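Long-range contacts in phosphodiesterase (Candida albicans, PDB 6CPT), which belongs to the cyclic nucleotide phosphodiesterase family and carries its largely helical, metal-binding domain, here with 3-isobutyl-1-methylxanthine bound: residues W476-S481 and E520-I525; N465-L470 and D556-N561; P272-R277 and S481-E486. All coordinates share one frame; numbering follows the deposited sequence.

Contact 1. Residues W476-S481 and E520-I525; sequences WAMVLS and EIQPDI. With IBM (3-isobutyl-1-methylxanthine), chain D.
Met478 and Gln522 reach across this contact on extended chains: CG of Met478 stands anti to its own backbone N (chi1 170°), and beyond CG the Gln522 chain runs straight (chi2 -179°) to deliver its amide to the opposite helix. The two side chains pass at an oblique angle, with Gln522 OE1 lying 3.8 Å from Met478 CG. The amide nitrogen goes the other way, to the hydroxyl one helical turn further on, where Gln522 NE2 gives a weak hydrogen bond to Ser481 OG at 3.4 Å. One amide thus bridges two residues a turn apart, its oxygen beside the methionine CG and its nitrogen at the serine.

Beside this polar span the contact is apolar. Ile525 uses both branches: its CG2 methyl meets Ala477 CB at 4.1 Å, while its CD1 lies 4.2 Å from Met478 CB. At the far end Met478 CE touches Ile521 CG2 more loosely, at 4.4 Å. Gln522 and Ile525 are the first and last residues of a type II beta turn, which explains how two residues three apart can both face the same helix. Leu480 points elsewhere, and its CD2 lies against the ring system of 3-isobutyl-1-methylxanthine.

The contact illustrates how a turn between helices can pack on a helix that touches a bound ligand through another residue. Residues 476-481 belong to helix 470-494, and the turn joins the end of helix 515-521 to helix 525-547. Ile525 also rests on Trp565 of helix 552-569, and on the other flank Trp476 meets Phe273 edge-to-face and packs on helix 276-292.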
loop_
_atom_site.group_PDB
_atom_site.type_symbol
_atom_site.label_atom_id
_atom_site.label_comp_id
_atom_site.label_asym_id
_atom_site.label_seq_id
_atom_site.Cartn_x
_atom_site.Cartn_y
_atom_site.Cartn_z
ATOM N N TRP A 476 4.306 -0.206 15.634
ATOM C CA TRP A 476 3.921 0.824 14.665
ATOM C C TRP A 476 4.538 2.182 14.984
ATOM O O TRP A 476 5.022 2.865 14.091
ATOM C CB TRP A 476 2.406 0.957 14.583
ATOM C CG TRP A 476 1.795 -0.125 13.767
ATOM C CD1 TRP A 476 0.970 -1.115 14.201
ATOM C CD2 TRP A 476 1.977 -0.334 12.366
ATOM N NE1 TRP A 476 0.618 -1.932 13.151
ATOM C CE2 TRP A 476 1.222 -1.472 12.011
ATOM C CE3 TRP A 476 2.704 0.332 11.375
ATOM C CZ2 TRP A 476 1.173 -1.956 10.705
ATOM C CZ3 TRP A 476 2.656 -0.148 10.079
ATOM C CH2 TRP A 476 1.898 -1.286 9.754
ATOM N N ALA A 477 4.506 2.571 16.258
ATOM C CA ALA A 477 5.112 3.824 16.698
ATOM C C ALA A 477 6.587 3.895 16.317
ATOM O O ALA A 477 7.079 4.935 15.869
ATOM C CB ALA A 477 4.949 3.990 18.205
ATOM N N MET A 478 7.287 2.781 16.490
ATOM C CA MET A 478 8.704 2.703 16.174
ATOM C C MET A 478 8.983 2.884 14.677
ATOM O O MET A 478 9.865 3.653 14.301
ATOM C CB MET A 478 9.282 1.368 16.667
ATOM C CG MET A 478 10.690 1.072 16.180
ATOM S SD MET A 478 11.493 -0.187 17.193
ATOM C CE MET A 478 12.856 -0.661 16.146
ATOM N N VAL A 479 8.254 2.173 13.820
ATOM C CA VAL A 479 8.511 2.290 12.379
ATOM C C VAL A 479 8.057 3.643 11.835
ATOM O O VAL A 479 8.671 4.167 10.906
ATOM C CB VAL A 479 7.934 1.125 11.547
ATOM C CG1 VAL A 479 8.521 -0.197 12.025
ATOM C CG2 VAL A 479 6.414 1.100 11.580
ATOM N N LEU A 480 7.004 4.218 12.415
ATOM C CA LEU A 480 6.623 5.588 12.076
ATOM C C LEU A 480 7.753 6.560 12.431
ATOM O O LEU A 480 8.063 7.471 11.656
ATOM C CB LEU A 480 5.308 6.001 12.749
ATOM C CG LEU A 480 4.749 7.369 12.326
ATOM C CD1 LEU A 480 4.731 7.550 10.814
ATOM C CD2 LEU A 480 3.359 7.578 12.886
ATOM N N SER A 481 8.388 6.347 13.583
ATOM C CA SER A 481 9.558 7.149 13.966
ATOM C C SER A 481 10.713 7.010 12.972
ATOM O O SER A 481 11.400 7.993 12.680
ATOM C CB SER A 481 10.033 6.790 15.377
ATOM O OG SER A 481 9.016 7.069 16.316
ATOM N N GLU A 520 13.457 0.327 25.110
ATOM C CA GLU A 520 14.889 0.433 25.336
ATOM C C GLU A 520 15.612 1.000 24.119
ATOM O O GLU A 520 16.574 1.753 24.265
ATOM C CB GLU A 520 15.458 -0.938 25.694
ATOM C CG GLU A 520 16.891 -0.905 26.195
ATOM C CD GLU A 520 17.248 -2.118 27.037
ATOM O OE1 GLU A 520 16.482 -3.106 27.027
ATOM O OE2 GLU A 520 18.299 -2.082 27.711
ATOM N N ILE A 521 15.151 0.629 22.924
ATOM C CA ILE A 521 15.746 1.110 21.672
ATOM C C ILE A 521 15.448 2.594 21.462
ATOM O O ILE A 521 16.313 3.346 21.020
ATOM C CB ILE A 521 15.264 0.283 20.453
ATOM C CG1 ILE A 521 15.864 -1.131 20.493
ATOM C CG2 ILE A 521 15.629 0.968 19.138
ATOM C CD1 ILE A 521 17.331 -1.211 20.116
ATOM N N GLN A 522 14.225 3.011 21.768
ATOM C CA GLN A 522 13.901 4.433 21.785
ATOM C C GLN A 522 12.945 4.779 22.923
ATOM O O GLN A 522 11.725 4.684 22.773
ATOM C CB GLN A 522 13.361 4.920 20.433
ATOM C CG GLN A 522 12.498 3.939 19.661
ATOM C CD GLN A 522 12.040 4.521 18.334
ATOM O OE1 GLN A 522 12.564 4.172 17.270
ATOM N NE2 GLN A 522 11.079 5.436 18.391
ATOM N N PRO A 523 13.506 5.176 24.079
ATOM C CA PRO A 523 12.657 5.792 25.084
ATOM C C PRO A 523 12.288 7.165 24.563
ATOM O O PRO A 523 12.989 7.691 23.706
ATOM C CB PRO A 523 13.560 5.876 26.314
ATOM C CG PRO A 523 14.943 5.929 25.769
ATOM C CD PRO A 523 14.930 5.188 24.465
ATOM N N ASP A 524 11.194 7.722 25.064
ATOM C CA ASP A 524 10.573 8.938 24.510
ATOM C C ASP A 524 9.595 8.645 23.365
ATOM O O ASP A 524 9.006 9.572 22.816
ATOM C CB ASP A 524 11.600 10.044 24.148
ATOM C CG ASP A 524 12.184 9.913 22.735
ATOM O OD1 ASP A 524 13.288 10.458 22.524
ATOM O OD2 ASP A 524 11.570 9.287 21.842
ATOM N N ILE A 525 9.411 7.368 23.014
ATOM C CA ILE A 525 8.305 6.972 22.132
ATOM C C ILE A 525 6.995 7.484 22.717
ATOM O O ILE A 525 6.095 7.880 21.978
ATOM C CB ILE A 525 8.220 5.433 21.916
ATOM C CG1 ILE A 525 9.022 5.022 20.678
ATOM C CG2 ILE A 525 6.774 4.968 21.741
ATOM C CD1 ILE A 525 8.827 3.583 20.239
HETATM N N9 IBM D . -0.820 8.464 12.037
HETATM C C8 IBM D . -1.044 7.239 12.570
HETATM N N7 IBM D . -0.350 7.083 13.724
HETATM C C5 IBM D . 0.334 8.219 13.952
HETATM C C4 IBM D . 0.023 9.134 12.832
HETATM N N3 IBM D . 0.567 10.357 12.774
HETATM C C2 IBM D . 1.451 10.802 13.797
HETATM N N1 IBM D . 1.800 9.980 14.906
HETATM C C6 IBM D . 1.256 8.676 15.018
HETATM O O6 IBM D . 1.531 7.906 15.969
HETATM O O2 IBM D . 1.940 11.951 13.714
HETATM C C10 IBM D . 2.725 10.501 15.923
HETATM C C11 IBM D . 0.214 11.248 11.653
HETATM C C12 IBM D . 1.237 11.232 10.521
HETATM C C13 IBM D . 0.603 10.747 9.221
HETATM C C14 IBM D . 1.844 12.619 10.329
#

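Contact 2. Residues N465-L470 and D556-N561; sequences NVTRPL and DIIMEN. With IBM (3-isobutyl-1-methylxanthine), chain D.
Asn561 donates two hydrogen bonds through one nitrogen, its ND2 lying 2.9 Å from Val466 O and an equal 2.9 Å from Arg468 O. Both acceptors lie close to the plane of the amide, as suits its two N-H groups, and together they fix the rotation of the amide about its last torsion. They are approached differently: the donor meets Arg468 O nearly along the C=O axis, at a C=O...N angle of 162°, but stands above the carbonyl plane of Val466. A single helix side chain therefore satisfies two buried carbonyls of an irregular loop. The other end of the amide faces the start of the next helix, with Asn561 OD1 3.4 Å from Leu470 CA.

Around this polar centre the packing is close. Ile557 lays its CG2 methyl, anti to the backbone N, against the loop backbone, 3.2 Å from Thr467 O; that carbonyl accepts its hydrogen bond from Trp218 NE1. Thr467 and Ile558 lie side by side, and CG2 of Thr467 is pressed to 3.4 Å from Ile558 CG1, tighter than usual for two carbons. The threonine hydroxyl turns instead to Ser464 O. At the loop's inner end, Asn465 ND2 approaches N7 of 3-isobutyl-1-methylxanthine at 2.9 Å.

The example shows a helix side chain bonded to the loop that joins helices 446-462 and 470-494; residues 556-561 lie on helix 552-569. Phe541 of helix 525-547 touches both Thr467 and Ile558. Arg468 extends to Trp218, bonding its O through NH1 and meeting its ring in a cation-pi contact, and to a salt bridge with Asp281 of helix 276-292.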
loop_
_atom_site.group_PDB
_atom_site.type_symbol
_atom_site.label_atom_id
_atom_site.label_comp_id
_atom_site.label_asym_id
_atom_site.label_seq_id
_atom_site.Cartn_x
_atom_site.Cartn_y
_atom_site.Cartn_z
ATOM N N ASN A 465 -3.401 2.396 14.510
ATOM C CA ASN A 465 -2.259 1.883 15.269
ATOM C C ASN A 465 -2.295 2.239 16.761
ATOM O O ASN A 465 -1.850 1.441 17.583
ATOM C CB ASN A 465 -0.916 2.281 14.636
ATOM C CG ASN A 465 -0.752 3.776 14.480
ATOM O OD1 ASN A 465 -0.396 4.479 15.429
ATOM N ND2 ASN A 465 -0.984 4.269 13.269
ATOM N N VAL A 466 -2.826 3.413 17.105
ATOM C CA VAL A 466 -2.983 3.798 18.521
ATOM C C VAL A 466 -4.141 3.081 19.229
ATOM O O VAL A 466 -4.243 3.140 20.458
ATOM C CB VAL A 466 -3.128 5.330 18.715
ATOM C CG1 VAL A 466 -1.894 6.047 18.188
ATOM C CG2 VAL A 466 -4.394 5.868 18.062
ATOM N N THR A 467 -5.012 2.424 18.460
ATOM C CA THR A 467 -6.116 1.640 19.007
ATOM C C THR A 467 -5.846 0.129 19.007
ATOM O O THR A 467 -6.709 -0.647 19.427
ATOM C CB THR A 467 -7.424 1.895 18.229
ATOM O OG1 THR A 467 -7.311 1.368 16.907
ATOM C CG2 THR A 467 -7.727 3.379 18.144
ATOM N N ARG A 468 -4.679 -0.293 18.517
ATOM C CA ARG A 468 -4.269 -1.691 18.639
ATOM C C ARG A 468 -3.735 -1.908 20.050
ATOM O O ARG A 468 -3.308 -0.947 20.704
ATOM C CB ARG A 468 -3.162 -2.049 17.643
ATOM C CG ARG A 468 -3.487 -1.780 16.179
ATOM C CD ARG A 468 -4.587 -2.676 15.640
ATOM N NE ARG A 468 -4.679 -2.575 14.180
ATOM C CZ ARG A 468 -5.391 -3.381 13.395
ATOM N NH1 ARG A 468 -6.110 -4.367 13.905
ATOM N NH2 ARG A 468 -5.383 -3.196 12.078
ATOM N N PRO A 469 -3.728 -3.168 20.522
ATOM C CA PRO A 469 -3.144 -3.430 21.838
ATOM C C PRO A 469 -1.705 -2.959 21.925
ATOM O O PRO A 469 -0.982 -2.960 20.920
ATOM C CB PRO A 469 -3.240 -4.948 21.965
ATOM C CG PRO A 469 -4.449 -5.287 21.166
ATOM C CD PRO A 469 -4.363 -4.375 19.968
ATOM N N LEU A 470 -1.309 -2.571 23.133
ATOM C CA LEU A 470 -0.070 -1.827 23.382
ATOM C C LEU A 470 1.177 -2.294 22.618
ATOM O O LEU A 470 1.867 -1.479 22.007
ATOM C CB LEU A 470 0.226 -1.823 24.889
ATOM C CG LEU A 470 1.457 -1.051 25.359
ATOM C CD1 LEU A 470 1.359 0.413 24.961
ATOM C CD2 LEU A 470 1.614 -1.195 26.868
ATOM N N ASP A 556 -11.700 2.310 24.315
ATOM C CA ASP A 556 -11.227 1.598 25.509
ATOM C C ASP A 556 -9.727 1.350 25.448
ATOM O O ASP A 556 -9.011 1.618 26.415
ATOM C CB ASP A 556 -11.963 0.263 25.689
ATOM C CG ASP A 556 -13.440 0.440 26.004
ATOM O OD1 ASP A 556 -13.844 1.552 26.404
ATOM O OD2 ASP A 556 -14.196 -0.539 25.848
ATOM N N ILE A 557 -9.257 0.856 24.301
ATOM C CA ILE A 557 -7.841 0.534 24.121
ATOM C C ILE A 557 -6.983 1.796 24.066
ATOM O O ILE A 557 -5.879 1.809 24.608
ATOM C CB ILE A 557 -7.606 -0.332 22.860
ATOM C CG1 ILE A 557 -8.298 -1.692 23.015
ATOM C CG2 ILE A 557 -6.115 -0.531 22.612
ATOM C CD1 ILE A 557 -8.387 -2.504 21.739
ATOM N N ILE A 558 -7.483 2.846 23.407
ATOM C CA ILE A 558 -6.772 4.129 23.346
ATOM C C ILE A 558 -6.429 4.633 24.742
ATOM O O ILE A 558 -5.294 5.050 24.999
ATOM C CB ILE A 558 -7.595 5.225 22.634
ATOM C CG1 ILE A 558 -7.704 4.927 21.142
ATOM C CG2 ILE A 558 -6.937 6.593 22.807
ATOM C CD1 ILE A 558 -8.858 5.634 20.464
ATOM N N MET A 559 -7.417 4.608 25.631
ATOM C CA MET A 559 -7.219 5.047 27.011
ATOM C C MET A 559 -6.211 4.146 27.730
ATOM O O MET A 559 -5.280 4.645 28.365
ATOM C CB MET A 559 -8.560 5.082 27.760
ATOM C CG MET A 559 -8.493 5.672 29.167
ATOM S SD MET A 559 -7.752 7.319 29.267
ATOM C CE MET A 559 -9.005 8.324 28.473
ATOM N N GLU A 560 -6.376 2.828 27.608
ATOM C CA GLU A 560 -5.415 1.873 28.181
ATOM C C GLU A 560 -3.990 2.205 27.743
ATOM O O GLU A 560 -3.071 2.260 28.564
ATOM C CB GLU A 560 -5.740 0.434 27.761
ATOM C CG GLU A 560 -6.958 -0.174 28.434
ATOM C CD GLU A 560 -7.315 -1.537 27.864
ATOM O OE1 GLU A 560 -6.389 -2.343 27.629
ATOM O OE2 GLU A 560 -8.521 -1.806 27.654
ATOM N N ASN A 561 -3.812 2.430 26.444
ATOM C CA ASN A 561 -2.504 2.796 25.903
ATOM C C ASN A 561 -2.030 4.151 26.421
ATOM O O ASN A 561 -0.873 4.300 26.808
ATOM C CB ASN A 561 -2.535 2.807 24.367
ATOM C CG ASN A 561 -2.694 1.418 23.772
ATOM O OD1 ASN A 561 -2.393 0.411 24.415
ATOM N ND2 ASN A 561 -3.159 1.359 22.529
HETATM N N9 IBM D . -0.820 8.464 12.037
HETATM C C8 IBM D . -1.044 7.239 12.570
HETATM N N7 IBM D . -0.350 7.083 13.724
HETATM C C5 IBM D . 0.334 8.219 13.952
HETATM C C4 IBM D . 0.023 9.134 12.832
HETATM N N3 IBM D . 0.567 10.357 12.774
HETATM C C2 IBM D . 1.451 10.802 13.797
HETATM N N1 IBM D . 1.800 9.980 14.906
HETATM C C6 IBM D . 1.256 8.676 15.018
HETATM O O6 IBM D . 1.531 7.906 15.969
HETATM O O2 IBM D . 1.940 11.951 13.714
HETATM C C10 IBM D . 2.725 10.501 15.923
HETATM C C11 IBM D . 0.214 11.248 11.653
HETATM C C12 IBM D . 1.237 11.232 10.521
HETATM C C13 IBM D . 0.603 10.747 9.221
HETATM C C14 IBM D . 1.844 12.619 10.329
#

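Contact 3. Residues P272-R277 and S481-E486; sequences PFHNFR and SREFAE. With IBM (3-isobutyl-1-methylxanthine), chain D.
Glu483 and His274 form a His-carboxylate hydrogen bond within the largely helical metal-binding domain of the phosphodiesterase family, and the carboxylate accepts three hydrogen bonds from residues 272-277. Glu483 OE2 takes the ring N-H of His274, 2.6 Å from ND1 in a nearly straight bond of 173°, with the oxygen in the plane of the imidazole. Glu483 OE1 accepts two backbone N-H groups, Phe273 N at 2.8 Å on its anti side and His274 N at 2.9 Å on its syn side, both somewhat out of the carboxylate plane. Gripped at both oxygens, the carboxylate ties the loop backbone and the imidazole to one helix side chain, which probably helps to fix the turn of the ring. The imidazole lies close to the bound zinc and magnesium ions and stacks on His353.

Pro272 fits against the same helix, its CB 3.7 Å from Arg482 CB. Its ring also abuts Glu486, whose own carboxylate is satisfied by Arg127 and Tyr508, while the guanidinium of Arg482 turns away to Asp509 O. Phe273 covers one face of the imidazole: its CD2 stands 3.5 Å above the ring plane of His274, over the centre.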
loop_
_atom_site.group_PDB
_atom_site.type_symbol
_atom_site.label_atom_id
_atom_site.label_comp_id
_atom_site.label_asym_id
_atom_site.label_seq_id
_atom_site.Cartn_x
_atom_site.Cartn_y
_atom_site.Cartn_z
ATOM N N PRO A 272 9.531 2.773 5.777
ATOM C CA PRO A 272 9.378 2.086 7.057
ATOM C C PRO A 272 7.920 1.951 7.501
ATOM O O PRO A 272 7.547 0.928 8.083
ATOM C CB PRO A 272 10.178 2.976 8.019
ATOM C CG PRO A 272 11.204 3.606 7.146
ATOM C CD PRO A 272 10.439 3.924 5.894
ATOM N N PHE A 273 7.100 2.958 7.218
ATOM C CA PHE A 273 5.707 2.949 7.647
ATOM C C PHE A 273 4.710 2.847 6.497
ATOM O O PHE A 273 3.901 1.931 6.469
ATOM C CB PHE A 273 5.409 4.200 8.465
ATOM C CG PHE A 273 4.027 4.220 9.055
ATOM C CD1 PHE A 273 3.807 3.806 10.364
ATOM C CD2 PHE A 273 2.943 4.652 8.306
ATOM C CE1 PHE A 273 2.534 3.832 10.909
ATOM C CE2 PHE A 273 1.670 4.680 8.840
ATOM C CZ PHE A 273 1.462 4.269 10.144
ATOM N N HIS A 274 4.749 3.801 5.568
ATOM C CA HIS A 274 3.750 3.868 4.485
ATOM C C HIS A 274 4.061 2.896 3.351
ATOM O O HIS A 274 4.366 3.297 2.225
ATOM C CB HIS A 274 3.626 5.295 3.955
ATOM C CG HIS A 274 3.035 6.242 4.943
ATOM N ND1 HIS A 274 3.798 7.103 5.697
ATOM C CD2 HIS A 274 1.753 6.440 5.326
ATOM C CE1 HIS A 274 3.010 7.802 6.496
ATOM N NE2 HIS A 274 1.765 7.417 6.288
ATOM N N ASN A 275 3.960 1.612 3.670
ATOM C CA ASN A 275 4.273 0.550 2.736
ATOM C C ASN A 275 3.044 -0.354 2.597
ATOM O O ASN A 275 1.956 -0.007 3.077
ATOM C CB ASN A 275 5.519 -0.208 3.190
ATOM C CG ASN A 275 5.395 -0.767 4.589
ATOM O OD1 ASN A 275 4.294 -0.979 5.097
ATOM N ND2 ASN A 275 6.527 -1.003 5.222
ATOM N N PHE A 276 3.209 -1.485 1.926
ATOM C CA PHE A 276 2.091 -2.409 1.698
ATOM C C PHE A 276 1.583 -2.990 3.024
ATOM O O PHE A 276 0.395 -3.217 3.179
ATOM C CB PHE A 276 2.535 -3.512 0.756
ATOM C CG PHE A 276 1.469 -4.514 0.419
ATOM C CD1 PHE A 276 0.321 -4.129 -0.252
ATOM C CD2 PHE A 276 1.644 -5.855 0.733
ATOM C CE1 PHE A 276 -0.648 -5.062 -0.583
ATOM C CE2 PHE A 276 0.677 -6.791 0.405
ATOM C CZ PHE A 276 -0.461 -6.396 -0.258
ATOM N N ARG A 277 2.481 -3.204 3.979
ATOM C CA ARG A 277 2.078 -3.668 5.318
ATOM C C ARG A 277 1.073 -2.721 5.960
ATOM O O ARG A 277 0.075 -3.173 6.535
ATOM C CB ARG A 277 3.291 -3.835 6.232
ATOM C CG ARG A 277 2.962 -4.324 7.637
ATOM C CD ARG A 277 4.208 -4.725 8.408
ATOM N NE ARG A 277 4.844 -5.882 7.785
ATOM C CZ ARG A 277 5.928 -5.858 7.010
ATOM N NH1 ARG A 277 6.582 -4.726 6.761
ATOM N NH2 ARG A 277 6.368 -6.990 6.485
ATOM N N SER A 481 8.388 6.347 13.583
ATOM C CA SER A 481 9.558 7.149 13.966
ATOM C C SER A 481 10.713 7.010 12.972
ATOM O O SER A 481 11.400 7.993 12.680
ATOM C CB SER A 481 10.033 6.790 15.377
ATOM O OG SER A 481 9.016 7.069 16.316
ATOM N N ARG A 482 10.937 5.804 12.449
ATOM C CA ARG A 482 11.978 5.616 11.433
ATOM C C ARG A 482 11.692 6.475 10.206
ATOM O O ARG A 482 12.585 7.152 9.685
ATOM C CB ARG A 482 12.098 4.157 11.003
ATOM C CG ARG A 482 12.666 3.242 12.058
ATOM C CD ARG A 482 12.633 1.813 11.574
ATOM N NE ARG A 482 13.271 0.898 12.513
ATOM C CZ ARG A 482 13.390 -0.415 12.320
ATOM N NH1 ARG A 482 12.904 -0.986 11.222
ATOM N NH2 ARG A 482 13.990 -1.166 13.237
ATOM N N GLU A 483 10.445 6.457 9.752
ATOM C CA GLU A 483 10.096 7.200 8.548
ATOM C C GLU A 483 10.244 8.707 8.767
ATOM O O GLU A 483 10.793 9.396 7.918
ATOM C CB GLU A 483 8.697 6.832 8.058
ATOM C CG GLU A 483 8.459 7.292 6.635
ATOM C CD GLU A 483 7.216 6.698 6.018
ATOM O OE1 GLU A 483 7.128 5.453 5.885
ATOM O OE2 GLU A 483 6.330 7.498 5.648
ATOM N N PHE A 484 9.786 9.203 9.915
ATOM C CA PHE A 484 9.953 10.616 10.273
ATOM C C PHE A 484 11.422 11.038 10.308
ATOM O O PHE A 484 11.753 12.133 9.863
ATOM C CB PHE A 484 9.296 10.939 11.629
ATOM C CG PHE A 484 7.779 10.994 11.605
ATOM C CD1 PHE A 484 7.055 11.103 10.414
ATOM C CD2 PHE A 484 7.072 10.978 12.802
ATOM C CE1 PHE A 484 5.669 11.164 10.426
ATOM C CE2 PHE A 484 5.685 11.047 12.818
ATOM C CZ PHE A 484 4.984 11.140 11.632
ATOM N N ALA A 485 12.291 10.174 10.828
ATOM C CA ALA A 485 13.734 10.431 10.854
ATOM C C ALA A 485 14.343 10.526 9.444
ATOM O O ALA A 485 15.234 11.347 9.205
ATOM C CB ALA A 485 14.452 9.362 11.668
ATOM N N GLU A 486 13.857 9.695 8.517
ATOM C CA GLU A 486 14.296 9.767 7.121
ATOM C C GLU A 486 13.886 11.086 6.464
ATOM O O GLU A 486 14.660 11.675 5.705
ATOM C CB GLU A 486 13.753 8.577 6.311
ATOM C CG GLU A 486 14.413 7.244 6.651
ATOM C CD GLU A 486 13.908 6.078 5.803
ATOM O OE1 GLU A 486 13.049 6.295 4.916
ATOM O OE2 GLU A 486 14.378 4.938 6.024
HETATM N N9 IBM D . -0.820 8.464 12.037
HETATM C C8 IBM D . -1.044 7.239 12.570
HETATM N N7 IBM D . -0.350 7.083 13.724
HETATM C C5 IBM D . 0.334 8.219 13.952
HETATM C C4 IBM D . 0.023 9.134 12.832
HETATM N N3 IBM D . 0.567 10.357 12.774
HETATM C C2 IBM D . 1.451 10.802 13.797
HETATM N N1 IBM D . 1.800 9.980 14.906
HETATM C C6 IBM D . 1.256 8.676 15.018
HETATM O O6 IBM D . 1.531 7.906 15.969
HETATM O O2 IBM D . 1.940 11.951 13.714
HETATM C C10 IBM D . 2.725 10.501 15.923
HETATM C C11 IBM D . 0.214 11.248 11.653
HETATM C C12 IBM D . 1.237 11.232 10.521
HETATM C C13 IBM D . 0.603 10.747 9.221
HETATM C C14 IBM D . 1.844 12.619 10.329
#

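From the N terminus, the chain first offers residues 272-277, at the entry to helix 276-292; contact 3 closes its loop some two hundred residues later on helix 470-494. Before that, the chain passes 465-470, the opening of contact 2, which closes only near the C terminus at 556-561. Contacts 2 and 3 therefore cross, as do contacts 1 and 3, which share Ser481. Contact 1 begins and ends within the span of contact 2. Helix 470-494 and the loop leading into it are the common thread, tied to the metal-side loop, the 520-525 turn and the C-terminal helix, while all three contacts border the same xanthine.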